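Local coordinates for protein phenylacetaldehyde dehydrogenase (Burkholderia cenocepacia, PDB 4O5H) that probably oxidises phenylacetaldehyde to phenylacetate with NAD+ as the electron acceptor, as a member of the aldehyde dehydrogenase family, at residues R46-V50 with A60-E64; R96-V100 with F139-A143; E165-R171 with K504-Y510; L248-P252 with A272-N276. The contacts are given in a common frame with arbitrary orientation. Residues are numbered along the deposited sequence.

Contact 1: R46-V50 with A60-E64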
loop_
_atom_site.group_PDB
_atom_site.type_symbol
_atom_site.label_atom_id
_atom_site.label_comp_id
_atom_site.label_asym_id
_atom_site.label_seq_id
_atom_site.Cartn_x
_atom_site.Cartn_y
_atom_site.Cartn_z
ATOM N N ARG A 46 35.564 -5.969 -1.904
ATOM C CA ARG A 46 35.571 -4.512 -1.953
ATOM C C ARG A 46 35.019 -3.894 -0.688
ATOM O O ARG A 46 34.164 -4.466 -0.017
ATOM C CB ARG A 46 34.795 -3.959 -3.165
ATOM C CG ARG A 46 35.576 -4.039 -4.502
ATOM C CD ARG A 46 34.926 -3.229 -5.633
ATOM N NE ARG A 46 33.784 -3.944 -6.132
ATOM C CZ ARG A 46 33.272 -3.822 -7.361
ATOM N NH1 ARG A 46 33.797 -2.999 -8.272
ATOM N NH2 ARG A 46 32.201 -4.534 -7.686
ATOM N N GLN A 47 35.514 -2.699 -0.381
ATOM C CA GLN A 47 35.054 -1.973 0.775
ATOM C C GLN A 47 34.762 -0.524 0.441
ATOM O O GLN A 47 35.307 0.030 -0.485
ATOM C CB GLN A 47 36.135 -1.977 1.851
ATOM C CG GLN A 47 36.444 -3.318 2.461
ATOM C CD GLN A 47 37.623 -3.222 3.404
ATOM O OE1 GLN A 47 38.770 -3.128 2.962
ATOM N NE2 GLN A 47 37.354 -3.193 4.674
ATOM N N LEU A 48 33.943 0.103 1.252
ATOM C CA LEU A 48 33.814 1.552 1.136
ATOM C C LEU A 48 34.165 2.270 2.414
ATOM O O LEU A 48 34.050 1.736 3.499
ATOM C CB LEU A 48 32.451 1.936 0.602
ATOM C CG LEU A 48 31.286 1.538 1.445
ATOM C CD1 LEU A 48 31.011 2.619 2.461
ATOM C CD2 LEU A 48 30.092 1.382 0.548
ATOM N N ASP A 49 34.669 3.484 2.250
ATOM C CA ASP A 49 35.086 4.322 3.358
ATOM C C ASP A 49 33.934 4.899 4.139
ATOM O O ASP A 49 32.957 5.316 3.578
ATOM C CB ASP A 49 35.910 5.498 2.855
ATOM C CG ASP A 49 37.254 5.085 2.321
ATOM O OD1 ASP A 49 37.764 3.974 2.613
ATOM O OD2 ASP A 49 37.818 5.917 1.606
ATOM N N VAL A 50 34.113 4.950 5.448
ATOM C CA VAL A 50 33.238 5.680 6.322
ATOM C C VAL A 50 33.965 6.936 6.779
ATOM O O VAL A 50 35.068 6.864 7.309
ATOM C CB VAL A 50 32.851 4.847 7.535
ATOM C CG1 VAL A 50 31.811 5.568 8.352
ATOM C CG2 VAL A 50 32.305 3.515 7.065
ATOM N N ALA A 60 36.574 4.392 9.364
ATOM C CA ALA A 60 36.283 2.978 9.258
ATOM C C ALA A 60 36.114 2.641 7.793
ATOM O O ALA A 60 35.996 3.527 6.958
ATOM C CB ALA A 60 34.992 2.600 10.018
ATOM N N ARG A 61 36.046 1.344 7.521
ATOM C CA ARG A 61 35.674 0.815 6.224
ATOM C C ARG A 61 34.683 -0.325 6.404
ATOM O O ARG A 61 34.793 -1.109 7.330
ATOM C CB ARG A 61 36.905 0.303 5.515
ATOM C CG ARG A 61 38.005 1.351 5.384
ATOM C CD ARG A 61 39.257 0.751 4.807
ATOM N NE ARG A 61 39.130 0.546 3.373
ATOM C CZ ARG A 61 40.007 -0.139 2.623
ATOM N NH1 ARG A 61 41.099 -0.700 3.172
ATOM N NH2 ARG A 61 39.793 -0.265 1.305
ATOM N N VAL A 62 33.714 -0.419 5.515
ATOM C CA VAL A 62 32.719 -1.507 5.574
ATOM C C VAL A 62 32.641 -2.202 4.212
ATOM O O VAL A 62 33.072 -1.625 3.197
ATOM C CB VAL A 62 31.328 -1.009 6.002
ATOM C CG1 VAL A 62 31.411 -0.331 7.363
ATOM C CG2 VAL A 62 30.711 -0.100 4.951
ATOM N N PRO A 63 32.075 -3.428 4.166
ATOM C CA PRO A 63 31.929 -4.058 2.884
ATOM C C PRO A 63 31.071 -3.280 1.904
ATOM O O PRO A 63 30.066 -2.678 2.292
ATOM C CB PRO A 63 31.294 -5.403 3.209
ATOM C CG PRO A 63 31.770 -5.677 4.609
ATOM C CD PRO A 63 31.658 -4.315 5.249
ATOM N N GLU A 64 31.466 -3.365 0.634
ATOM C CA GLU A 64 30.687 -2.858 -0.478
ATOM C C GLU A 64 30.001 -4.031 -1.210
ATOM O O GLU A 64 30.575 -4.645 -2.110
ATOM C CB GLU A 64 31.602 -2.107 -1.436
ATOM C CG GLU A 64 30.814 -1.428 -2.540
ATOM C CD GLU A 64 31.558 -1.291 -3.839
ATOM O OE1 GLU A 64 32.764 -1.009 -3.884
ATOM O OE2 GLU A 64 30.899 -1.472 -4.834
HETATM O O HOH W 1 34.931 -4.051 5.587
HETATM O O HOH W 2 37.371 1.580 1.456
#

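Contact 2: R96-V100 with F139-A143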
loop_
_atom_site.group_PDB
_atom_site.type_symbol
_atom_site.label_atom_id
_atom_site.label_comp_id
_atom_site.label_asym_id
_atom_site.label_seq_id
_atom_site.Cartn_x
_atom_site.Cartn_y
_atom_site.Cartn_z
ATOM N N ARG A 96 9.741 -11.557 24.202
ATOM C CA ARG A 96 10.846 -11.639 25.152
ATOM C C ARG A 96 12.135 -11.141 24.513
ATOM O O ARG A 96 12.865 -10.316 25.094
ATOM C CB ARG A 96 11.029 -13.063 25.656
ATOM C CG ARG A 96 12.167 -13.181 26.677
ATOM C CD ARG A 96 12.379 -14.551 27.211
ATOM N NE ARG A 96 11.211 -15.085 27.929
ATOM C CZ ARG A 96 10.902 -14.931 29.234
ATOM N NH1 ARG A 96 11.582 -14.138 30.043
ATOM N NH2 ARG A 96 9.838 -15.557 29.714
ATOM N N LEU A 97 12.409 -11.633 23.314
ATOM C CA LEU A 97 13.663 -11.299 22.627
ATOM C C LEU A 97 13.739 -9.785 22.307
ATOM O O LEU A 97 14.785 -9.168 22.439
ATOM C CB LEU A 97 13.842 -12.112 21.354
ATOM C CG LEU A 97 14.020 -13.625 21.568
ATOM C CD1 LEU A 97 13.925 -14.337 20.235
ATOM C CD2 LEU A 97 15.349 -13.923 22.202
ATOM N N MET A 98 12.631 -9.229 21.868
ATOM C CA MET A 98 12.577 -7.794 21.555
ATOM C C MET A 98 12.803 -6.981 22.803
ATOM O O MET A 98 13.475 -5.948 22.745
ATOM C CB MET A 98 11.256 -7.446 20.886
ATOM C CG MET A 98 11.131 -8.062 19.494
ATOM S SD MET A 98 9.586 -7.615 18.676
ATOM C CE MET A 98 9.867 -5.895 18.415
ATOM N N LEU A 99 12.245 -7.406 23.944
ATOM C CA LEU A 99 12.442 -6.666 25.201
ATOM C C LEU A 99 13.889 -6.670 25.664
ATOM O O LEU A 99 14.419 -5.651 26.147
ATOM C CB LEU A 99 11.534 -7.219 26.315
ATOM C CG LEU A 99 10.047 -7.009 26.102
ATOM C CD1 LEU A 99 9.242 -7.805 27.130
ATOM C CD2 LEU A 99 9.694 -5.536 26.175
ATOM N N VAL A 100 14.542 -7.809 25.505
ATOM C CA VAL A 100 15.967 -7.937 25.777
ATOM C C VAL A 100 16.760 -6.981 24.890
ATOM O O VAL A 100 17.660 -6.309 25.354
ATOM C CB VAL A 100 16.450 -9.400 25.554
ATOM C CG1 VAL A 100 17.974 -9.488 25.615
ATOM C CG2 VAL A 100 15.849 -10.316 26.624
ATOM N N PHE A 139 11.663 -0.675 19.816
ATOM C CA PHE A 139 11.684 -2.110 20.053
ATOM C C PHE A 139 10.806 -2.529 21.236
ATOM O O PHE A 139 10.130 -3.535 21.169
ATOM C CB PHE A 139 13.114 -2.624 20.242
ATOM C CG PHE A 139 13.894 -2.753 18.940
ATOM C CD1 PHE A 139 13.585 -3.774 18.049
ATOM C CD2 PHE A 139 14.871 -1.826 18.606
ATOM C CE1 PHE A 139 14.260 -3.884 16.840
ATOM C CE2 PHE A 139 15.577 -1.937 17.395
ATOM C CZ PHE A 139 15.256 -2.962 16.511
ATOM N N ARG A 140 10.819 -1.753 22.314
ATOM C CA ARG A 140 10.012 -2.114 23.495
ATOM C C ARG A 140 8.501 -2.002 23.186
ATOM O O ARG A 140 7.712 -2.921 23.496
ATOM C CB ARG A 140 10.380 -1.233 24.712
ATOM C CG ARG A 140 9.588 -1.600 25.971
ATOM C CD ARG A 140 10.167 -0.947 27.198
ATOM N NE ARG A 140 11.519 -1.386 27.469
ATOM C CZ ARG A 140 12.590 -0.594 27.492
ATOM N NH1 ARG A 140 12.509 0.704 27.255
ATOM N NH2 ARG A 140 13.797 -1.104 27.761
ATOM N N TYR A 141 8.110 -0.872 22.579
ATOM C CA TYR A 141 6.695 -0.637 22.226
ATOM C C TYR A 141 6.192 -1.771 21.317
ATOM O O TYR A 141 5.159 -2.413 21.589
ATOM C CB TYR A 141 6.534 0.728 21.584
ATOM C CG TYR A 141 5.158 0.999 21.008
ATOM C CD1 TYR A 141 4.143 1.473 21.793
ATOM C CD2 TYR A 141 4.868 0.680 19.684
ATOM C CE1 TYR A 141 2.874 1.684 21.272
ATOM C CE2 TYR A 141 3.599 0.858 19.158
ATOM C CZ TYR A 141 2.611 1.385 19.963
ATOM O OH TYR A 141 1.332 1.557 19.438
ATOM N N MET A 142 6.953 -2.075 20.258
ATOM C CA MET A 142 6.542 -3.119 19.322
ATOM C C MET A 142 6.578 -4.524 19.927
ATOM O O MET A 142 5.794 -5.375 19.553
ATOM C CB MET A 142 7.409 -3.045 18.045
ATOM C CG MET A 142 7.276 -1.723 17.270
ATOM S SD MET A 142 5.615 -1.488 16.619
ATOM C CE MET A 142 5.709 0.254 16.213
ATOM N N ALA A 143 7.505 -4.762 20.847
ATOM C CA ALA A 143 7.531 -6.007 21.579
ATOM C C ALA A 143 6.164 -6.327 22.170
ATOM O O ALA A 143 5.676 -7.479 22.116
ATOM C CB ALA A 143 8.563 -5.986 22.696
HETATM O O HOH W 3 12.687 -3.841 27.769
#

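Contact 3: E165-R171 with K504-Y510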
loop_
_atom_site.group_PDB
_atom_site.type_symbol
_atom_site.label_atom_id
_atom_site.label_comp_id
_atom_site.label_asym_id
_atom_site.label_seq_id
_atom_site.Cartn_x
_atom_site.Cartn_y
_atom_site.Cartn_z
ATOM N N GLU A 165 -24.768 -22.198 7.639
ATOM C CA GLU A 165 -23.956 -22.573 8.793
ATOM C C GLU A 165 -22.499 -22.338 8.404
ATOM O O GLU A 165 -21.794 -23.249 7.972
ATOM C CB GLU A 165 -24.223 -24.020 9.206
ATOM C CG GLU A 165 -25.621 -24.204 9.809
ATOM C CD GLU A 165 -25.907 -25.626 10.192
ATOM O OE1 GLU A 165 -26.236 -26.436 9.301
ATOM O OE2 GLU A 165 -25.769 -25.917 11.394
ATOM N N ILE A 166 -22.111 -21.084 8.540
ATOM C CA ILE A 166 -20.815 -20.584 8.115
ATOM C C ILE A 166 -20.068 -20.046 9.340
ATOM O O ILE A 166 -20.629 -19.264 10.094
ATOM C CB ILE A 166 -20.985 -19.451 7.096
ATOM C CG1 ILE A 166 -21.680 -19.977 5.838
ATOM C CG2 ILE A 166 -19.655 -18.825 6.761
ATOM C CD1 ILE A 166 -20.897 -21.028 5.074
ATOM N N PHE A 167 -18.833 -20.522 9.519
ATOM C CA PHE A 167 -17.924 -19.992 10.512
ATOM C C PHE A 167 -16.839 -19.238 9.748
ATOM O O PHE A 167 -16.143 -19.848 8.967
ATOM C CB PHE A 167 -17.333 -21.132 11.318
ATOM C CG PHE A 167 -16.250 -20.706 12.265
ATOM C CD1 PHE A 167 -16.543 -19.835 13.323
ATOM C CD2 PHE A 167 -14.965 -21.191 12.129
ATOM C CE1 PHE A 167 -15.552 -19.445 14.209
ATOM C CE2 PHE A 167 -13.963 -20.818 13.015
ATOM C CZ PHE A 167 -14.249 -19.928 14.052
ATOM N N ALA A 168 -16.694 -17.937 9.995
ATOM C CA ALA A 168 -15.806 -17.067 9.203
ATOM C C ALA A 168 -14.992 -16.109 10.069
ATOM O O ALA A 168 -15.497 -15.616 11.077
ATOM C CB ALA A 168 -16.633 -16.258 8.213
ATOM N N TYR A 169 -13.713 -15.974 9.741
ATOM C CA TYR A 169 -12.761 -15.200 10.510
ATOM C C TYR A 169 -11.584 -14.788 9.658
ATOM O O TYR A 169 -11.470 -15.211 8.543
ATOM C CB TYR A 169 -12.287 -15.966 11.739
ATOM C CG TYR A 169 -11.480 -17.226 11.479
ATOM C CD1 TYR A 169 -12.105 -18.457 11.258
ATOM C CD2 TYR A 169 -10.094 -17.201 11.486
ATOM C CE1 TYR A 169 -11.357 -19.605 11.012
ATOM C CE2 TYR A 169 -9.330 -18.369 11.260
ATOM C CZ TYR A 169 -9.983 -19.566 11.025
ATOM O OH TYR A 169 -9.265 -20.702 10.797
ATOM N N THR A 170 -10.787 -13.848 10.162
ATOM C CA THR A 170 -9.557 -13.418 9.545
ATOM C C THR A 170 -8.372 -13.758 10.452
ATOM O O THR A 170 -8.489 -13.764 11.705
ATOM C CB THR A 170 -9.537 -11.913 9.189
ATOM O OG1 THR A 170 -9.631 -11.145 10.385
ATOM C CG2 THR A 170 -10.691 -11.563 8.260
ATOM N N ARG A 171 -7.263 -14.094 9.817
ATOM C CA ARG A 171 -5.965 -14.324 10.455
ATOM C C ARG A 171 -5.024 -13.306 9.975
ATOM O O ARG A 171 -5.051 -12.933 8.786
ATOM C CB ARG A 171 -5.313 -15.583 9.946
ATOM C CG ARG A 171 -5.915 -16.844 10.399
ATOM C CD ARG A 171 -5.386 -18.060 9.630
ATOM N NE ARG A 171 -3.944 -18.171 9.534
ATOM C CZ ARG A 171 -3.129 -18.655 10.459
ATOM N NH1 ARG A 171 -3.581 -19.133 11.613
ATOM N NH2 ARG A 171 -1.842 -18.671 10.216
ATOM N N LYS A 504 -5.615 -13.083 5.969
ATOM C CA LYS A 504 -6.194 -14.260 5.339
ATOM C C LYS A 504 -7.605 -14.430 5.874
ATOM O O LYS A 504 -7.786 -14.628 7.084
ATOM C CB LYS A 504 -5.349 -15.512 5.629
ATOM C CG LYS A 504 -5.963 -16.837 5.146
ATOM C CD LYS A 504 -5.131 -18.052 5.518
ATOM C CE LYS A 504 -3.901 -18.174 4.655
ATOM N NZ LYS A 504 -2.929 -19.171 5.223
ATOM N N SER A 505 -8.593 -14.376 4.997
ATOM C CA SER A 505 -9.949 -14.701 5.383
ATOM C C SER A 505 -10.149 -16.235 5.322
ATOM O O SER A 505 -9.660 -16.882 4.426
ATOM C CB SER A 505 -10.944 -14.021 4.476
ATOM O OG SER A 505 -10.893 -12.633 4.648
ATOM N N VAL A 506 -10.881 -16.773 6.291
ATOM C CA VAL A 506 -11.189 -18.185 6.370
ATOM C C VAL A 506 -12.700 -18.331 6.508
ATOM O O VAL A 506 -13.307 -17.680 7.367
ATOM C CB VAL A 506 -10.494 -18.835 7.585
ATOM C CG1 VAL A 506 -10.756 -20.338 7.627
ATOM C CG2 VAL A 506 -8.985 -18.581 7.511
ATOM N N MET A 507 -13.302 -19.188 5.697
ATOM C CA MET A 507 -14.738 -19.344 5.704
ATOM C C MET A 507 -15.081 -20.807 5.588
ATOM O O MET A 507 -14.859 -21.420 4.559
ATOM C CB MET A 507 -15.354 -18.559 4.536
ATOM C CG MET A 507 -16.877 -18.573 4.499
ATOM S SD MET A 507 -17.556 -17.784 3.004
ATOM C CE MET A 507 -18.042 -16.159 3.438
ATOM N N MET A 508 -15.644 -21.351 6.658
ATOM C CA MET A 508 -15.915 -22.776 6.775
ATOM C C MET A 508 -17.415 -23.035 6.764
ATOM O O MET A 508 -18.153 -22.512 7.586
ATOM C CB MET A 508 -15.366 -23.307 8.066
ATOM C CG MET A 508 -13.899 -23.024 8.291
ATOM S SD MET A 508 -13.168 -24.167 9.477
ATOM C CE MET A 508 -11.531 -23.518 9.652
ATOM N N ASN A 509 -17.855 -23.861 5.831
ATOM C CA ASN A 509 -19.224 -24.327 5.820
ATOM C C ASN A 509 -19.278 -25.615 6.624
ATOM O O ASN A 509 -18.761 -26.654 6.185
ATOM C CB ASN A 509 -19.688 -24.572 4.401
ATOM C CG ASN A 509 -21.069 -25.190 4.328
ATOM O OD1 ASN A 509 -21.824 -25.257 5.271
ATOM N ND2 ASN A 509 -21.394 -25.658 3.142
ATOM N N TYR A 510 -19.896 -25.542 7.789
ATOM C CA TYR A 510 -19.918 -26.693 8.673
ATOM C C TYR A 510 -21.274 -27.418 8.702
ATOM O O TYR A 510 -21.557 -28.158 9.619
ATOM C CB TYR A 510 -19.489 -26.267 10.065
ATOM C CG TYR A 510 -20.371 -25.284 10.769
ATOM C CD1 TYR A 510 -21.423 -25.708 11.570
ATOM C CD2 TYR A 510 -20.109 -23.903 10.703
ATOM C CE1 TYR A 510 -22.210 -24.801 12.267
ATOM C CE2 TYR A 510 -20.881 -22.994 11.401
ATOM C CZ TYR A 510 -21.912 -23.462 12.197
ATOM O OH TYR A 510 -22.697 -22.577 12.852
HETATM O O HOH W 4 -24.071 -23.590 5.324
HETATM O O HOH W 5 -24.986 -23.919 13.759
#

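Contact 4: L248-P252 with A272-N276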
loop_
_atom_site.group_PDB
_atom_site.type_symbol
_atom_site.label_atom_id
_atom_site.label_comp_id
_atom_site.label_asym_id
_atom_site.label_seq_id
_atom_site.Cartn_x
_atom_site.Cartn_y
_atom_site.Cartn_z
ATOM N N LEU A 248 18.258 -5.402 -3.835
ATOM C CA LEU A 248 17.303 -5.826 -2.837
ATOM C C LEU A 248 15.867 -5.589 -3.330
ATOM O O LEU A 248 15.023 -6.481 -3.276
ATOM C CB LEU A 248 17.559 -5.079 -1.527
ATOM C CG LEU A 248 16.627 -5.431 -0.367
ATOM C CD1 LEU A 248 16.598 -6.949 -0.132
ATOM C CD2 LEU A 248 17.080 -4.672 0.877
ATOM N N SER A 249 15.625 -4.398 -3.876
ATOM C CA SER A 249 14.287 -4.043 -4.372
ATOM C C SER A 249 13.750 -4.948 -5.469
ATOM O O SER A 249 12.528 -5.180 -5.536
ATOM C CB SER A 249 14.223 -2.570 -4.836
ATOM O OG SER A 249 14.926 -2.365 -6.060
ATOM N N ARG A 250 14.638 -5.496 -6.311
ATOM C CA ARG A 250 14.239 -6.328 -7.443
ATOM C C ARG A 250 14.136 -7.817 -7.112
ATOM O O ARG A 250 13.741 -8.615 -7.964
ATOM C CB ARG A 250 15.287 -6.244 -8.565
ATOM C CG ARG A 250 15.567 -4.910 -9.171
ATOM C CD ARG A 250 16.425 -5.096 -10.449
ATOM N NE ARG A 250 17.718 -5.761 -10.157
ATOM C CZ ARG A 250 18.857 -5.119 -9.861
ATOM N NH1 ARG A 250 18.882 -3.796 -9.821
ATOM N NH2 ARG A 250 19.968 -5.791 -9.597
ATOM N N ASP A 251 14.537 -8.226 -5.907
ATOM C CA ASP A 251 14.592 -9.636 -5.613
ATOM C C ASP A 251 13.169 -10.167 -5.481
ATOM O O ASP A 251 12.414 -9.670 -4.676
ATOM C CB ASP A 251 15.412 -9.914 -4.355
ATOM C CG ASP A 251 15.846 -11.356 -4.251
ATOM O OD1 ASP A 251 15.004 -12.253 -4.333
ATOM O OD2 ASP A 251 17.073 -11.612 -4.075
ATOM N N PRO A 252 12.797 -11.199 -6.277
ATOM C CA PRO A 252 11.403 -11.651 -6.194
ATOM C C PRO A 252 11.135 -12.457 -4.949
ATOM O O PRO A 252 10.009 -12.823 -4.698
ATOM C CB PRO A 252 11.221 -12.502 -7.473
ATOM C CG PRO A 252 12.630 -12.966 -7.816
ATOM C CD PRO A 252 13.515 -11.801 -7.422
ATOM N N ALA A 272 10.377 -1.422 -9.359
ATOM C CA ALA A 272 11.024 -2.724 -9.214
ATOM C C ALA A 272 10.131 -3.663 -8.393
ATOM O O ALA A 272 9.955 -4.841 -8.745
ATOM C CB ALA A 272 12.395 -2.576 -8.560
ATOM N N ALA A 273 9.594 -3.162 -7.296
ATOM C CA ALA A 273 8.720 -3.959 -6.448
ATOM C C ALA A 273 7.486 -4.455 -7.207
ATOM O O ALA A 273 7.121 -5.642 -7.130
ATOM C CB ALA A 273 8.276 -3.142 -5.248
ATOM N N LEU A 274 6.850 -3.542 -7.924
ATOM C CA LEU A 274 5.630 -3.868 -8.619
ATOM C C LEU A 274 5.808 -5.010 -9.602
ATOM O O LEU A 274 4.899 -5.809 -9.786
ATOM C CB LEU A 274 5.122 -2.692 -9.406
ATOM C CG LEU A 274 3.896 -2.001 -8.900
ATOM C CD1 LEU A 274 3.510 -0.984 -9.962
ATOM C CD2 LEU A 274 2.720 -2.993 -8.693
ATOM N N ASP A 275 6.948 -5.059 -10.263
ATOM C CA ASP A 275 7.153 -6.100 -11.244
ATOM C C ASP A 275 7.136 -7.485 -10.651
ATOM O O ASP A 275 6.856 -8.418 -11.366
ATOM C CB ASP A 275 8.407 -5.825 -12.045
ATOM C CG ASP A 275 8.169 -4.714 -13.093
ATOM O OD1 ASP A 275 7.012 -4.579 -13.613
ATOM O OD2 ASP A 275 9.136 -4.017 -13.390
ATOM N N ASN A 276 7.386 -7.595 -9.343
ATOM C CA ASN A 276 7.244 -8.847 -8.609
ATOM C C ASN A 276 6.004 -8.911 -7.725
ATOM O O ASN A 276 5.854 -9.841 -6.926
ATOM C CB ASN A 276 8.471 -9.038 -7.702
ATOM C CG ASN A 276 9.759 -9.115 -8.491
ATOM O OD1 ASN A 276 9.791 -9.771 -9.498
ATOM N ND2 ASN A 276 10.804 -8.469 -8.036
HETATM O O HOH W 6 10.872 -7.272 -5.213
HETATM O O HOH W 7 7.767 -12.177 -6.245
#

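Contact 1: R46-V50 with A60-E64
Backbone pairing comes first: strands 47-52 and 57-63 form an antiparallel beta hairpin, and this contact is the part of the ladder farther from the turn. Leu48 and Val62 make a full hydrogen-bonded pair, Leu48 N to Val62 O at 2.7 Å and Val62 N to Leu48 O at 3.0 Å. Val50 N donates to Ala60 O at 2.8 Å, and beyond the strands Glu64 N reaches Arg46 O at 3.0 Å.

The apolar side chains gather on one face: Leu48 CD1 meets Val62 CG2 at 3.7 Å, and Val50 packs on both Ala60 (CB to CB, 4.0 Å) and Val62 (CG2 to CG1, 4.0 Å).

Polar and charged groups take the other face and the open end. Asp49 OD1 and Arg61 NE form a long salt bridge of 3.8 Å, reinforced by water 2, which accepts from Arg61 NE and donates to Asp49 OD1. Gln47 OE1 lies over one face of the Arg61 guanidinium, 3.3 Å from Arg61 CZ, too poorly angled for a hydrogen bond, while water 1 accepts from Gln47 NE2 at 2.7 Å. A second long salt bridge, Arg46 NE to Glu64 OE1 at 3.8 Å, works by charge alone, since the oxygen lies well out of the guanidinium plane.

The hairpin is a two-stranded sheet of its own. Its apolar face lies on helix 215-227, with Val50, Ala60 and Val62 all touching Leu215, and Pro63 O accepts a hydrogen bond from Thr238 OG1.

Contact 2: R96-V100 with F139-A143
This is antiparallel helix-helix packing between helix 91-107 and helix 124-145, in the helical layer that also includes helix 187-201. The axes of the two short segments approach to 8.3 Å, with their N-to-C directions 164° apart. So close an approach goes with a small residue at the interface: Ala143 points toward the opposite helix, and its CB lies 3.6 Å from Met98 CB and 3.7 Å from Leu99 CD2. Met98 has the most surface covered here. Its side chain reaches across and brings CE to 3.8 Å from Met142 CB and to 3.6 Å from the backbone Phe139 O, while the same methyl sits at the edge of the Phe139 ring, 4.3 Å from CD1. Beyond the pair, Met98 touches Leu199, and Phe139 and Met142 both touch Ala196, so helix 187-201 packs against this part of the interface.

Leu99 CD2 also lies 3.9 Å from Arg140 CG, where the contact turns polar. Water 3 accepts from Arg140 NE at 2.7 Å and donates to Leu99 O at 3.0 Å, and the guanidinium makes salt bridges to Glu106 and Asp103 farther along the first helix. With no direct hydrogen bond between the segments, the chemistry implies association by apolar packing, with water and charge confined to the margin.

Contact 3: E165-R171 with K504-Y510
Glu165, Tyr510 and Val506 are among the most buried residues of this antiparallel beta ladder, formed by two strands of the projecting arm, the oligomerisation domain of aldehyde dehydrogenases. Strands 166-181 and 501-509 pair in strict register, and seven backbone hydrogen bonds run from Lys504 N to Arg171 O (2.9 Å) up to Tyr510 N to Glu165 O (3.0 Å).

Val506 occupies the middle. It makes a hydrogen-bonded pair with Tyr169 and sets its CB over the face of that ring, a CH-pi contact 3.7 Å from the centroid; Met508 CE lies at the ring's edge, 4.1 Å from Tyr169 CE1. On the opposite face Ile166 CG2 meets Met507 CG at 3.6 Å.

The far edge of strand 501-509 is taken by the second subunit: residues 505 to 508 pair with one of its strands in a parallel ladder, so the sheet runs on across the dimer interface. Lys504 NZ bonds to Ile461 O of that subunit and also forms a salt bridge with Glu173, which Arg171 shares.

Past the last strand pair, Tyr510 folds its ring back over Glu165, whose CB stands 3.8 Å from the ring centroid, and water 5 lies 2.8 Å from Tyr510 OH and 3.2 Å from Glu165 OE2.

Contact 4: L248-P252 with A272-N276
Leu248 faces away from this contact, packing on Val70 and Val74 of helix 67-82. The next residue, Ser249, begins the meeting: its OG lies 3.6 Å from Ala272 CB, though the hydroxyl's hydrogen bond goes to Ala246 O. Arg250 brushes the same methyl, CG to Ala272 CB at 4.0 Å, and sends its guanidinium to a salt bridge with Glu67. Its backbone makes the one direct hydrogen bond between the segments, Asn276 ND2 to Arg250 O at 2.9 Å. Asp251 turns its carboxylate to Arg253 but joins through its carbonyl: water 6 donates to Ser249 O (2.7 Å) and Asp251 O (2.9 Å) and accepts from Asn276 ND2 (3.1 Å). Pro252 closes the run, with CB 3.7 Å from Asn276 OD1.

Two helix C-terminal ends thus meet side by side, tied by an asparagine side chain and a water. Helices 241-250 and 263-275 flank strand 256-260 in sequence, and such neighbouring helices are typical of the Rossmann-type NAD-binding domain of aldehyde dehydrogenases.

How the contacts relate
From the N terminus, contact 1 closes first, a short hairpin loop completed by residue 64. Contact 2 follows in series, joining two helices across a mostly helical connection. Contact 3 then opens at residue 165 but closes only near the C terminus, spanning more than 330 residues; contact 4 lies wholly within that span, and no loops cross. Contacts 1, 2 and 4 tie together elements of the main body, whereas contact 3 sits on the projecting arm, its centre about 40 Å from that of the chain. None of the four touch: contacts 1 and 4 come nearest, about 12 Å between nearest atoms. Contacts 3 and 4, with centres about 32 Å apart, both reach the second subunit.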